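Local coordinates for TRAP dicarboxylate ABC transporter, substrate-binding protein (Roseobacter denitrificans, PDB 4OVQ), which binds beta-D-glucuronate and probably delivers such sugar acids in the periplasm to a TRAP-type membrane transporter, at residues W140-A145 with D267-R272; G93-A98 with A131-Q136; K153-P158 with F223-Q228; A41-A46 with L59-G64; G68-A73 with G85-G90. One frame throughout, in Å; residues are numbered along the deposited sequence.

Contact 1 of 5, residues W140-A145 with D267-R272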
# COMPACT_ATOMS: atom_id res chain seq x y z
N TRP A 140 7.40 -8.65 2.79
CA TRP A 140 6.12 -8.01 2.75
C TRP A 140 5.79 -7.27 4.08
O TRP A 140 5.94 -7.81 5.20
CB TRP A 140 5.00 -9.04 2.50
CG TRP A 140 5.15 -9.89 1.28
CD1 TRP A 140 5.32 -11.24 1.25
CD2 TRP A 140 5.11 -9.46 -0.08
NE1 TRP A 140 5.42 -11.67 -0.05
CE2 TRP A 140 5.27 -10.60 -0.89
CE3 TRP A 140 4.95 -8.21 -0.71
CZ2 TRP A 140 5.30 -10.54 -2.28
CZ3 TRP A 140 4.97 -8.17 -2.11
CH2 TRP A 140 5.15 -9.33 -2.87
N TYR A 141 5.30 -6.05 3.95
CA TYR A 141 4.83 -5.26 5.09
C TYR A 141 3.31 -5.18 5.10
O TYR A 141 2.66 -5.22 4.04
CB TYR A 141 5.35 -3.83 4.95
CG TYR A 141 6.74 -3.51 5.43
CD1 TYR A 141 7.62 -4.47 5.92
CD2 TYR A 141 7.17 -2.18 5.41
CE1 TYR A 141 8.90 -4.11 6.35
CE2 TYR A 141 8.42 -1.81 5.84
CZ TYR A 141 9.27 -2.76 6.31
OH TYR A 141 10.52 -2.36 6.74
N ASP A 142 2.73 -5.04 6.30
CA ASP A 142 1.30 -4.83 6.51
C ASP A 142 0.96 -3.35 6.33
O ASP A 142 1.70 -2.47 6.81
CB ASP A 142 0.99 -5.24 7.96
CG ASP A 142 -0.48 -5.54 8.21
OD1 ASP A 142 -1.37 -5.15 7.43
OD2 ASP A 142 -0.75 -6.21 9.24
N ALA A 143 -0.14 -3.07 5.64
CA ALA A 143 -0.71 -1.71 5.59
C ALA A 143 -2.20 -1.76 5.85
O ALA A 143 -2.94 -0.83 5.51
CB ALA A 143 -0.43 -1.02 4.26
N GLY A 144 -2.65 -2.85 6.49
CA GLY A 144 -4.03 -2.97 6.87
C GLY A 144 -5.02 -2.87 5.73
O GLY A 144 -4.72 -3.17 4.59
N ALA A 145 -6.27 -2.57 6.11
CA ALA A 145 -7.32 -2.26 5.14
C ALA A 145 -7.53 -0.76 5.02
O ALA A 145 -7.49 -0.03 6.02
CB ALA A 145 -8.61 -2.92 5.54
N ASP A 267 4.59 -6.50 13.82
CA ASP A 267 4.32 -6.28 15.26
C ASP A 267 4.04 -4.80 15.56
O ASP A 267 3.12 -4.46 16.31
CB ASP A 267 5.51 -6.74 16.10
CG ASP A 267 5.70 -8.25 16.07
OD1 ASP A 267 4.74 -8.99 15.75
OD2 ASP A 267 6.83 -8.71 16.39
N LEU A 268 4.85 -3.91 15.00
CA LEU A 268 4.64 -2.47 15.18
C LEU A 268 3.28 -2.07 14.61
O LEU A 268 2.55 -1.27 15.18
CB LEU A 268 5.74 -1.63 14.53
CG LEU A 268 7.16 -1.78 15.08
CD1 LEU A 268 8.14 -0.93 14.27
CD2 LEU A 268 7.16 -1.40 16.56
N TRP A 269 2.97 -2.61 13.43
CA TRP A 269 1.76 -2.23 12.71
C TRP A 269 0.50 -2.51 13.52
O TRP A 269 -0.38 -1.64 13.64
CB TRP A 269 1.66 -2.97 11.36
CG TRP A 269 0.44 -2.51 10.63
CD1 TRP A 269 -0.76 -3.15 10.55
CD2 TRP A 269 0.29 -1.26 9.95
NE1 TRP A 269 -1.66 -2.37 9.85
CE2 TRP A 269 -1.04 -1.20 9.49
CE3 TRP A 269 1.13 -0.18 9.73
CZ2 TRP A 269 -1.54 -0.10 8.77
CZ3 TRP A 269 0.64 0.91 9.04
CH2 TRP A 269 -0.69 0.93 8.55
N ASN A 270 0.38 -3.69 14.10
CA ASN A 270 -0.85 -4.02 14.81
C ASN A 270 -1.09 -3.14 16.03
O ASN A 270 -2.21 -2.72 16.29
CB ASN A 270 -0.90 -5.52 15.15
CG ASN A 270 -1.24 -6.38 13.93
OD1 ASN A 270 -0.56 -7.37 13.64
ND2 ASN A 270 -2.31 -6.01 13.22
N LYS A 271 -0.03 -2.80 16.75
CA LYS A 271 -0.17 -1.85 17.86
C LYS A 271 -0.54 -0.44 17.36
O LYS A 271 -1.20 0.33 18.05
CB LYS A 271 1.13 -1.81 18.68
CG LYS A 271 1.33 -3.07 19.51
CD LYS A 271 2.38 -2.85 20.58
CE LYS A 271 3.77 -2.96 20.00
NZ LYS A 271 4.78 -2.31 20.89
N ARG A 272 -0.12 -0.10 16.14
CA ARG A 272 -0.27 1.27 15.69
C ARG A 272 -1.67 1.53 15.19
O ARG A 272 -2.18 2.64 15.33
CB ARG A 272 0.71 1.59 14.56
CG ARG A 272 0.57 2.99 14.01
CD ARG A 272 0.57 4.00 15.13
NE ARG A 272 0.53 5.35 14.62
CZ ARG A 272 1.60 6.08 14.32
NH1 ARG A 272 1.44 7.31 13.87
NH2 ARG A 272 2.82 5.59 14.52
O HOH W 1 -2.84 -6.36 10.69
O HOH W 2 0.64 -7.13 11.24

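Contact 2 of 5, residues G93-A98 with A131-Q136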
# COMPACT_ATOMS: atom_id res chain seq x y z
N GLY A 93 1.15 -1.41 -9.41
CA GLY A 93 0.26 -2.16 -10.28
C GLY A 93 0.30 -1.73 -11.72
O GLY A 93 0.28 -2.59 -12.60
N PRO A 94 0.36 -0.42 -11.98
CA PRO A 94 0.35 -0.02 -13.40
C PRO A 94 1.61 -0.49 -14.14
O PRO A 94 1.55 -0.66 -15.36
CB PRO A 94 0.29 1.50 -13.32
CG PRO A 94 -0.49 1.77 -11.99
CD PRO A 94 0.11 0.72 -11.07
N LEU A 95 2.70 -0.75 -13.42
CA LEU A 95 3.95 -1.22 -14.02
C LEU A 95 4.00 -2.76 -14.17
O LEU A 95 4.65 -3.28 -15.09
CB LEU A 95 5.13 -0.77 -13.15
CG LEU A 95 6.50 -1.39 -13.45
CD1 LEU A 95 7.02 -0.88 -14.77
CD2 LEU A 95 7.52 -1.11 -12.34
N VAL A 96 3.32 -3.47 -13.27
CA VAL A 96 3.44 -4.92 -13.13
C VAL A 96 2.07 -5.59 -13.03
O VAL A 96 1.45 -5.59 -11.97
CB VAL A 96 4.23 -5.30 -11.83
CG1 VAL A 96 4.54 -6.78 -11.80
CG2 VAL A 96 5.52 -4.51 -11.71
N PRO A 97 1.57 -6.17 -14.13
CA PRO A 97 0.23 -6.74 -14.17
C PRO A 97 -0.08 -7.68 -13.01
O PRO A 97 -1.18 -7.61 -12.50
CB PRO A 97 0.23 -7.53 -15.49
CG PRO A 97 1.18 -6.80 -16.34
CD PRO A 97 2.26 -6.29 -15.42
N ALA A 98 0.85 -8.55 -12.63
CA ALA A 98 0.57 -9.54 -11.60
C ALA A 98 0.43 -8.83 -10.27
O ALA A 98 -0.43 -9.19 -9.47
CB ALA A 98 1.64 -10.64 -11.55
N ALA A 131 10.06 -8.83 -10.41
CA ALA A 131 11.46 -9.02 -10.74
C ALA A 131 11.67 -8.81 -12.25
O ALA A 131 12.65 -8.19 -12.67
CB ALA A 131 11.91 -10.42 -10.30
N GLU A 132 10.69 -9.29 -13.03
CA GLU A 132 10.57 -9.10 -14.48
C GLU A 132 10.61 -7.63 -14.94
O GLU A 132 11.10 -7.33 -16.02
CB GLU A 132 9.28 -9.79 -14.96
CG GLU A 132 8.70 -9.31 -16.29
CD GLU A 132 7.34 -9.96 -16.61
OE1 GLU A 132 7.10 -11.11 -16.19
OE2 GLU A 132 6.50 -9.31 -17.28
N LYS A 133 10.08 -6.73 -14.11
CA LYS A 133 10.17 -5.29 -14.37
C LYS A 133 11.27 -4.58 -13.56
O LYS A 133 11.21 -3.36 -13.38
CB LYS A 133 8.83 -4.61 -14.07
CG LYS A 133 7.68 -5.10 -14.92
CD LYS A 133 7.80 -4.68 -16.39
CE LYS A 133 6.74 -5.34 -17.21
NZ LYS A 133 6.35 -4.50 -18.36
N GLY A 134 12.24 -5.34 -13.06
CA GLY A 134 13.45 -4.77 -12.50
C GLY A 134 13.41 -4.44 -11.02
O GLY A 134 14.31 -3.80 -10.48
N ILE A 135 12.33 -4.87 -10.36
CA ILE A 135 12.19 -4.60 -8.94
C ILE A 135 11.94 -5.85 -8.11
O ILE A 135 10.91 -6.51 -8.24
CB ILE A 135 11.12 -3.55 -8.67
CG1 ILE A 135 9.74 -4.02 -9.06
CG2 ILE A 135 11.45 -2.22 -9.31
CD1 ILE A 135 8.77 -2.89 -9.15
N GLN A 136 12.90 -6.19 -7.27
CA GLN A 136 12.82 -7.43 -6.50
C GLN A 136 12.19 -7.20 -5.10
O GLN A 136 12.75 -6.46 -4.29
CB GLN A 136 14.24 -7.97 -6.35
CG GLN A 136 14.44 -9.05 -5.34
CD GLN A 136 14.12 -10.36 -5.93
OE1 GLN A 136 14.68 -10.73 -6.97
NE2 GLN A 136 13.18 -11.06 -5.33
O HOH W 3 4.68 -2.23 -17.47

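Contact 3 of 5, residues K153-P158 with F223-Q228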
# COMPACT_ATOMS: atom_id res chain seq x y z
N LYS A 153 -20.12 13.75 5.46
CA LYS A 153 -21.12 12.81 5.94
C LYS A 153 -20.62 11.38 5.99
O LYS A 153 -19.68 11.02 5.29
CB LYS A 153 -22.33 12.83 5.00
CG LYS A 153 -21.98 12.39 3.58
CD LYS A 153 -23.10 12.67 2.60
CE LYS A 153 -22.66 12.34 1.20
NZ LYS A 153 -23.78 12.34 0.23
N PRO A 154 -21.26 10.54 6.81
CA PRO A 154 -20.96 9.11 6.77
C PRO A 154 -21.27 8.48 5.42
O PRO A 154 -22.18 8.93 4.72
CB PRO A 154 -21.93 8.52 7.81
CG PRO A 154 -22.28 9.66 8.71
CD PRO A 154 -22.22 10.89 7.87
N ILE A 155 -20.52 7.44 5.08
CA ILE A 155 -20.82 6.59 3.92
C ILE A 155 -21.31 5.23 4.40
O ILE A 155 -20.60 4.53 5.13
CB ILE A 155 -19.55 6.36 3.07
CG1 ILE A 155 -19.14 7.66 2.39
CG2 ILE A 155 -19.80 5.26 2.03
CD1 ILE A 155 -17.66 7.65 1.93
N ASN A 156 -22.54 4.87 4.03
CA ASN A 156 -23.08 3.56 4.37
C ASN A 156 -23.50 2.75 3.16
O ASN A 156 -23.53 1.53 3.20
CB ASN A 156 -24.27 3.69 5.32
CG ASN A 156 -23.84 4.03 6.72
OD1 ASN A 156 -23.32 3.18 7.45
ND2 ASN A 156 -24.00 5.29 7.09
N THR A 157 -23.80 3.45 2.07
CA THR A 157 -24.19 2.79 0.83
C THR A 157 -23.50 3.47 -0.33
O THR A 157 -23.03 4.61 -0.19
CB THR A 157 -25.73 2.83 0.63
OG1 THR A 157 -26.13 4.14 0.21
CG2 THR A 157 -26.43 2.48 1.92
N PRO A 158 -23.39 2.78 -1.48
CA PRO A 158 -22.83 3.42 -2.68
C PRO A 158 -23.50 4.76 -3.00
O PRO A 158 -22.83 5.66 -3.47
CB PRO A 158 -23.12 2.40 -3.78
CG PRO A 158 -23.04 1.08 -3.06
CD PRO A 158 -23.60 1.34 -1.67
N PHE A 223 -15.19 12.22 9.21
CA PHE A 223 -16.01 11.01 9.15
C PHE A 223 -15.17 9.88 8.56
O PHE A 223 -14.65 10.01 7.45
CB PHE A 223 -17.26 11.20 8.29
CG PHE A 223 -18.24 12.19 8.84
CD1 PHE A 223 -19.12 11.82 9.85
CD2 PHE A 223 -18.30 13.47 8.34
CE1 PHE A 223 -20.02 12.72 10.35
CE2 PHE A 223 -19.21 14.38 8.84
CZ PHE A 223 -20.06 14.00 9.85
N TYR A 224 -15.03 8.77 9.28
CA TYR A 224 -14.29 7.61 8.79
C TYR A 224 -15.27 6.44 8.74
O TYR A 224 -15.90 6.08 9.74
CB TYR A 224 -13.11 7.30 9.70
CG TYR A 224 -12.09 6.29 9.20
CD1 TYR A 224 -12.24 4.94 9.46
CD2 TYR A 224 -10.94 6.71 8.53
CE1 TYR A 224 -11.28 4.01 9.03
CE2 TYR A 224 -9.98 5.80 8.09
CZ TYR A 224 -10.16 4.45 8.34
OH TYR A 224 -9.21 3.54 7.93
N SER A 225 -15.41 5.86 7.55
CA SER A 225 -16.38 4.81 7.30
C SER A 225 -15.66 3.54 6.89
O SER A 225 -14.97 3.52 5.87
CB SER A 225 -17.36 5.23 6.18
OG SER A 225 -18.12 6.37 6.53
N LEU A 226 -15.86 2.47 7.66
CA LEU A 226 -15.11 1.23 7.53
C LEU A 226 -15.54 0.34 6.38
O LEU A 226 -16.00 -0.80 6.57
CB LEU A 226 -15.15 0.43 8.85
CG LEU A 226 -14.36 1.12 9.97
CD1 LEU A 226 -14.85 0.74 11.35
CD2 LEU A 226 -12.88 0.79 9.86
N SER A 227 -15.34 0.85 5.17
CA SER A 227 -15.61 0.11 3.94
C SER A 227 -14.61 -1.00 3.75
O SER A 227 -14.92 -2.03 3.19
CB SER A 227 -15.53 1.08 2.75
OG SER A 227 -14.35 1.87 2.85
N GLN A 228 -13.37 -0.78 4.19
CA GLN A 228 -12.32 -1.78 4.03
C GLN A 228 -12.33 -2.37 2.61
O GLN A 228 -12.24 -3.58 2.41
CB GLN A 228 -12.51 -2.87 5.07
CG GLN A 228 -12.38 -2.35 6.49
CD GLN A 228 -12.70 -3.40 7.55
OE1 GLN A 228 -13.53 -4.28 7.34
NE2 GLN A 228 -12.02 -3.31 8.69

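Contact 4 of 5, residues A41-A46 with L59-G64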
# COMPACT_ATOMS: atom_id res chain seq x y z
N ALA A 41 10.65 0.35 11.03
CA ALA A 41 11.06 -0.95 10.46
C ALA A 41 12.10 -0.81 9.34
O ALA A 41 12.96 -1.68 9.20
CB ALA A 41 9.83 -1.73 9.96
N MSE A 42 12.01 0.22 8.50
CA MSE A 42 13.05 0.41 7.51
C MSE A 42 14.38 0.82 8.15
O MSE A 42 15.44 0.46 7.64
CB MSE A 42 12.58 1.43 6.42
CG MSE A 42 11.47 0.90 5.53
SE MSE A 42 12.04 -0.63 4.45
CE MSE A 42 13.06 0.39 3.13
N ASP A 43 14.32 1.58 9.24
CA ASP A 43 15.54 1.86 10.01
C ASP A 43 16.12 0.54 10.49
O ASP A 43 17.34 0.32 10.43
CB ASP A 43 15.26 2.82 11.20
CG ASP A 43 15.12 4.27 10.75
OD1 ASP A 43 15.64 4.58 9.66
OD2 ASP A 43 14.47 5.05 11.49
N LYS A 44 15.26 -0.34 10.93
CA LYS A 44 15.72 -1.65 11.39
C LYS A 44 16.32 -2.49 10.26
O LYS A 44 17.34 -3.19 10.45
CB LYS A 44 14.58 -2.39 12.10
CG LYS A 44 15.04 -3.72 12.76
CD LYS A 44 16.13 -3.54 13.85
CE LYS A 44 15.71 -2.56 14.94
NZ LYS A 44 16.63 -2.57 16.15
N PHE A 45 15.71 -2.43 9.08
CA PHE A 45 16.26 -3.07 7.91
C PHE A 45 17.66 -2.53 7.63
O PHE A 45 18.60 -3.31 7.44
CB PHE A 45 15.34 -2.88 6.71
CG PHE A 45 15.93 -3.36 5.39
CD1 PHE A 45 16.36 -4.69 5.22
CD2 PHE A 45 16.03 -2.49 4.32
CE1 PHE A 45 16.87 -5.13 4.00
CE2 PHE A 45 16.54 -2.92 3.08
CZ PHE A 45 16.95 -4.25 2.91
N ALA A 46 17.82 -1.22 7.68
CA ALA A 46 19.14 -0.64 7.44
C ALA A 46 20.14 -1.10 8.52
O ALA A 46 21.24 -1.48 8.20
CB ALA A 46 19.06 0.89 7.38
N LEU A 59 22.83 1.35 4.36
CA LEU A 59 21.65 1.96 3.77
C LEU A 59 21.30 3.24 4.50
O LEU A 59 21.11 3.22 5.72
CB LEU A 59 20.48 0.99 3.84
CG LEU A 59 19.09 1.48 3.41
CD1 LEU A 59 19.06 1.91 1.95
CD2 LEU A 59 18.14 0.30 3.61
N GLN A 60 21.20 4.34 3.76
CA GLN A 60 20.69 5.58 4.27
C GLN A 60 19.23 5.80 3.82
O GLN A 60 18.94 5.93 2.62
CB GLN A 60 21.56 6.74 3.76
CG GLN A 60 21.24 8.10 4.37
CD GLN A 60 22.26 9.16 3.98
OE1 GLN A 60 23.27 8.85 3.34
NE2 GLN A 60 22.00 10.41 4.36
N MSE A 61 18.32 5.84 4.80
CA MSE A 61 16.92 6.12 4.53
C MSE A 61 16.61 7.61 4.42
O MSE A 61 17.13 8.42 5.18
CB MSE A 61 16.03 5.53 5.62
CG MSE A 61 16.05 3.99 5.71
SE MSE A 61 15.51 3.08 4.07
CE MSE A 61 13.83 4.06 3.80
N PHE A 62 15.76 7.93 3.46
CA PHE A 62 15.11 9.21 3.37
C PHE A 62 13.62 8.98 3.58
O PHE A 62 12.91 8.53 2.64
CB PHE A 62 15.40 9.84 2.00
CG PHE A 62 16.87 10.10 1.78
CD1 PHE A 62 17.72 9.07 1.46
CD2 PHE A 62 17.39 11.38 1.91
CE1 PHE A 62 19.07 9.29 1.27
CE2 PHE A 62 18.73 11.60 1.73
CZ PHE A 62 19.58 10.56 1.41
N HIS A 63 13.16 9.21 4.80
CA HIS A 63 11.77 9.07 5.18
C HIS A 63 10.98 10.32 4.78
O HIS A 63 11.53 11.27 4.23
CB HIS A 63 11.67 8.87 6.69
CG HIS A 63 12.44 7.69 7.19
ND1 HIS A 63 12.23 6.41 6.72
CD2 HIS A 63 13.39 7.58 8.14
CE1 HIS A 63 13.04 5.57 7.34
NE2 HIS A 63 13.74 6.26 8.22
N GLY A 64 9.68 10.31 5.08
CA GLY A 64 8.85 11.47 4.82
C GLY A 64 8.72 11.85 3.36
O GLY A 64 8.31 12.98 3.08

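Contact 5 of 5, residues G68-A73 with G85-G90. With BDP (beta-D-glucopyranuronic acid), chain C.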
# COMPACT_ATOMS: atom_id res chain seq x y z
N GLY A 68 10.67 12.24 -3.16
CA GLY A 68 9.69 12.41 -4.21
C GLY A 68 8.44 11.56 -4.04
O GLY A 68 8.26 10.86 -3.04
N SER A 69 7.56 11.65 -5.00
CA SER A 69 6.33 10.89 -4.94
C SER A 69 6.56 9.40 -5.08
O SER A 69 7.63 8.95 -5.50
CB SER A 69 5.41 11.31 -6.06
OG SER A 69 5.84 10.76 -7.29
N GLN A 70 5.56 8.60 -4.73
CA GLN A 70 5.76 7.17 -4.81
C GLN A 70 5.98 6.70 -6.27
O GLN A 70 6.90 5.92 -6.52
CB GLN A 70 4.65 6.41 -4.07
CG GLN A 70 4.95 4.93 -3.94
CD GLN A 70 4.37 4.21 -2.75
OE1 GLN A 70 4.86 3.15 -2.40
NE2 GLN A 70 3.35 4.79 -2.10
N PRO A 71 5.18 7.18 -7.23
CA PRO A 71 5.51 6.71 -8.59
C PRO A 71 6.92 7.10 -9.07
O PRO A 71 7.58 6.34 -9.77
CB PRO A 71 4.43 7.38 -9.44
CG PRO A 71 3.26 7.55 -8.49
CD PRO A 71 3.93 7.95 -7.20
N ASP A 72 7.37 8.28 -8.71
CA ASP A 72 8.69 8.71 -9.08
C ASP A 72 9.74 7.82 -8.39
O ASP A 72 10.69 7.37 -9.03
CB ASP A 72 8.86 10.21 -8.81
CG ASP A 72 7.97 11.08 -9.73
OD1 ASP A 72 7.56 10.58 -10.80
OD2 ASP A 72 7.68 12.25 -9.39
N ALA A 73 9.55 7.50 -7.12
CA ALA A 73 10.51 6.69 -6.45
C ALA A 73 10.57 5.30 -7.06
O ALA A 73 11.63 4.70 -7.12
CB ALA A 73 10.19 6.61 -4.96
N GLY A 85 13.38 0.73 -1.81
CA GLY A 85 12.16 1.44 -1.44
C GLY A 85 11.27 0.55 -0.59
O GLY A 85 11.28 -0.67 -0.71
N ASN A 86 10.54 1.15 0.32
CA ASN A 86 9.36 0.52 0.87
C ASN A 86 8.18 1.07 0.06
O ASN A 86 7.79 2.22 0.24
CB ASN A 86 9.22 0.84 2.37
CG ASN A 86 7.79 0.72 2.89
OD1 ASN A 86 7.35 1.53 3.71
ND2 ASN A 86 7.06 -0.26 2.41
N PHE A 87 7.67 0.24 -0.82
CA PHE A 87 6.60 0.61 -1.72
C PHE A 87 5.29 -0.14 -1.39
O PHE A 87 5.24 -1.38 -1.27
CB PHE A 87 6.98 0.34 -3.18
CG PHE A 87 8.15 1.13 -3.67
CD1 PHE A 87 8.30 2.45 -3.31
CD2 PHE A 87 9.09 0.52 -4.49
CE1 PHE A 87 9.39 3.19 -3.76
CE2 PHE A 87 10.18 1.22 -4.96
CZ PHE A 87 10.32 2.56 -4.59
N ASN A 88 4.21 0.64 -1.32
CA ASN A 88 2.86 0.06 -1.39
C ASN A 88 2.65 -0.54 -2.77
O ASN A 88 3.10 0.03 -3.77
CB ASN A 88 1.88 1.20 -1.20
CG ASN A 88 0.44 0.74 -1.02
OD1 ASN A 88 -0.34 0.70 -2.00
ND2 ASN A 88 0.04 0.49 0.22
N LEU A 89 1.99 -1.68 -2.88
CA LEU A 89 1.81 -2.29 -4.21
C LEU A 89 0.83 -1.56 -5.12
O LEU A 89 0.84 -1.78 -6.32
CB LEU A 89 1.47 -3.78 -4.10
CG LEU A 89 2.71 -4.65 -4.31
CD1 LEU A 89 3.74 -4.47 -3.23
CD2 LEU A 89 2.32 -6.13 -4.46
N GLY A 90 0.01 -0.67 -4.55
CA GLY A 90 -0.94 0.11 -5.34
C GLY A 90 -0.33 0.80 -6.54
O GLY A 90 -0.72 0.59 -7.68
C1 BDP C . -0.53 4.43 2.48
C2 BDP C . 0.69 3.73 1.96
C3 BDP C . 1.53 4.74 1.31
C4 BDP C . 0.79 5.41 0.21
C5 BDP C . -0.49 6.03 0.73
C6 BDP C . -1.34 6.69 -0.37
O2 BDP C . 1.39 3.20 3.14
O3 BDP C . 2.63 3.99 0.68
O4 BDP C . 1.64 6.45 -0.43
O5 BDP C . -1.29 5.07 1.40
O6A BDP C . -0.75 7.27 -1.33
O1 BDP C . -1.43 3.56 3.10
O6B BDP C . -2.57 6.72 -0.12

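Contact 1 of 5, residues W140-A145 with D267-R272
A tryptophan of the long helix 248-282 packs flat on the backbone that leaves strand 135-141, in a buried contact close to the sugar pocket. The Trp269 indole covers residues Asp142 to Gly144. Two CH-pi contacts lie over the ring face. Ala143 CA is 4.0 Å from the centroid of the six-membered ring, and Asp142 CB is 4.1 Å from that of the five-membered ring. CG of Trp269 is anti to the backbone N (chi1 -177°), which carries the indole off the helix and across the strand end. The Asp142 carboxylate is tilted 34° to the ring. Its OD1 accepts from Gly144 N at 2.8 Å and closes an Asx turn. One water donates to Asp142 OD2 and accepts from Asn270 ND2 at 2.6 Å. A second water lies between Asp142 OD2 and Asn270 OD1. Replacing Trp269 by alanine would take away the indole and is likely to leave the Asp142-Gly144 turn without its flat cover. Ala143 O also holds Asn208, which binds the glucuronate, and the Ala143 side chain touches Glu234, another glucuronate-binding residue. The Asx turn lies in the link between the two sheets, beside the sugar site, consistent with an interlobe connection of a solute-binding protein.

Contact 2 of 5, residues G93-A98 with A131-Q136
Lys133 and Leu95 bury the most surface here, and Ile135 and Val96 complete the contact. Lys133 follows the C-terminal end of helix 121-132. Its chain runs past Leu95 in the opposite direction, with Lys133 CB 4.0 Å from Leu95 CG. Lys133 CG, beside the backbone N (chi1 -61°), lies 3.5 Å from Leu95 O, and the bend at chi2 keeps CD and CE beside the same oxygen. The ammonium reaches that carbonyl through a water. The water donates to Leu95 O at 2.6 Å and accepts from Lys133 NZ at 3.0 Å. The polar end is thus tied to the loop, while CB and CG pack on Leu95 and Val96 carbons.

Leu95 also meets Ile135. The two side chains approach tip to tip, with Leu95 CD2 3.9 Å from Ile135 CD1. With chi1 at 169° the Leu95 branch swings away from its own N and toward the strand. Val96 adds CG2, which lies 3.9 Å from Lys133 CG. Val96 also touches Met130 of helix 121-132, as Ile135 does. The two segments are therefore joined by apolar packing and one water bridge.

Gly134 has positive phi and is the C-prime residue of the helix. Gly134 N bonds to Ala131 O at 2.9 Å, and Ile135 N bonds to Met130 O. The loop 93-98 thus packs on a Schellman motif that ends helix 121-132 and leads into strand 135-141, an edge strand of the five-stranded sheet.

Contact 3 of 5, residues K153-P158 with F223-Q228
A loop crosses over a strand of the four-stranded mixed sheet here, joined to it by ring packing and one hydrogen bond. Strand 223-230 lies between strands 146-150 and 286-289. The loop 153-158 follows strand 146-150 and passes over one side of strand 223-230.

The apolar part belongs to Phe223. One face of its ring is covered by Lys153 CA and Pro154 CD, both placed toward the rim. Pro154 CD makes a CH-pi contact, 4.0 Å from the ring centroid and 24° off the ring normal. Further along the same ring, Lys153 N comes to 3.4 Å from Phe223 CD2. The phenyl group gets there because CG is anti to the carbonyl carbon (chi1 -66°), which lays the ring beneath the loop backbone.

Ile155 adds packing at Ser225, where Ile155 CB is 3.7 Å from Ser225 OG. The Ile155 side chain also touches Phe148 and Phe296, so it sits between the sheet and helix 294-298.

The polar part is centred on Ser225, a buried residue whose side chain has two partners. Its hydroxyl is also hydrogen-bonded to Asn288 OD1, and Asn288 ND2 in turn holds Ile155 O. Across the contact, Ile155 N donates to Ser225 OG at 3.0 Å, with an N-H...O angle of 166°.

Contact 4 of 5, residues A41-A46 with L59-G64
The imidazole of His63 points the edge of its ring at Asp43, and the two flat groups stand 73° apart. His63 NE2 donates to Asp43 OD1 at 2.9 Å, nearly straight at 160°. The oxygen lies in the ring plane, but the proton reaches it from above the carboxylate plane. His63 ND1 is bonded to Asn30, so both ring nitrogens have partners and the ring is fixed in its rotation. A leucine in place of His63 would probably leave Asp43 and Asn30 without this polar link between 41-46 and 59-64.

The two selenomethionines cross at about a right angle. Met42 CE lies 3.8 Å from Met61 SE. Both chains are bent, Met61 at chi2 (-58°) and again at chi3, which folds their ends together between helix and strand. Phe45 and Leu59 also cross at about a right angle, with Leu59 CD2 3.6 Å from Phe45 CD2. Ala46 CB sits 3.8 Å from Leu59 CB, where helix and strand come close.

Helix 41-46 runs nearly antiparallel to strand 59-62, with 8.5 Å between axes. This is the helix and second strand of the beta-alpha-beta unit 25-29, 37-52, 58-62. Met42 and Phe45 continue onto strands 84-88, 135-141 and 234-239, and Phe45 also meets helix 248-282.

Contact 5 of 5, residues G68-A73 with G85-G90
The first turn of helix 70-79 lies against the end of strand 84-88, with Gln70 opposite Phe87 and Ala73 opposite Gly85. Both segments have an N-cap. Ser69 OG accepts from Asp72 N at 3.2 Å at the start of helix 70-79. Asn88 OD1 accepts from Gly90 N at 2.9 Å, where the strand turns into the short helix 89-92.

Gln70 carries the contact. Its CG is anti to the backbone N (chi1 -171°) and the chain is extended beyond it, which brings the amide between the strand end and the sugar. Gln70 OE1 accepts from Asn88 N at 2.8 Å, a bent bond of 136° with the donor tilted 21° from the carbonyl plane. The same oxygen lies at the edge of the Phe87 ring. On the other branch, Gln70 NE2 donates to O3 of the glucuronate at 3.0 Å, and O4 of the sugar is 2.9 Å from Gln70 NE2. Asn88 CB comes to 3.4 Å from sugar O3.

Phe87 packs between strand and helix. Its CE1 is 3.7 Å from Ala73 CB, and Trp29 meets the ring. Asn88 ND2 is bonded to Glu234, which itself binds the sugar.

The backbone N-H of Asn88 thus holds the carbonyl end of the Gln70 amide, which fixes its flip and presents NE2 to the sugar, where it bonds O3. Asn88 lines the pocket itself, and its backbone N-H also positions Gln70, which binds the sugar.

From the N terminus, contact 4 closes first and ties helix 37-52 to strand 58-62. Contact 5 follows, closing the next loop between helix 70-79 and strand 84-88. Met42 of contact 4 touches Asn86 of contact 5. Contact 2 then closes a loop from 93-98 to 131-136. Contact 1 opens at once, because 131-136 adjoins 140-145 on strand 135-141, and closes far later on helix 248-282. Contact 3 is nested in that long loop and belongs to the other sheet. None of the loops cross. Contacts 1, 2, 4 and 5 all reach the five-stranded sheet. Ala145 meets Gln228, which links contact 1 to contact 3.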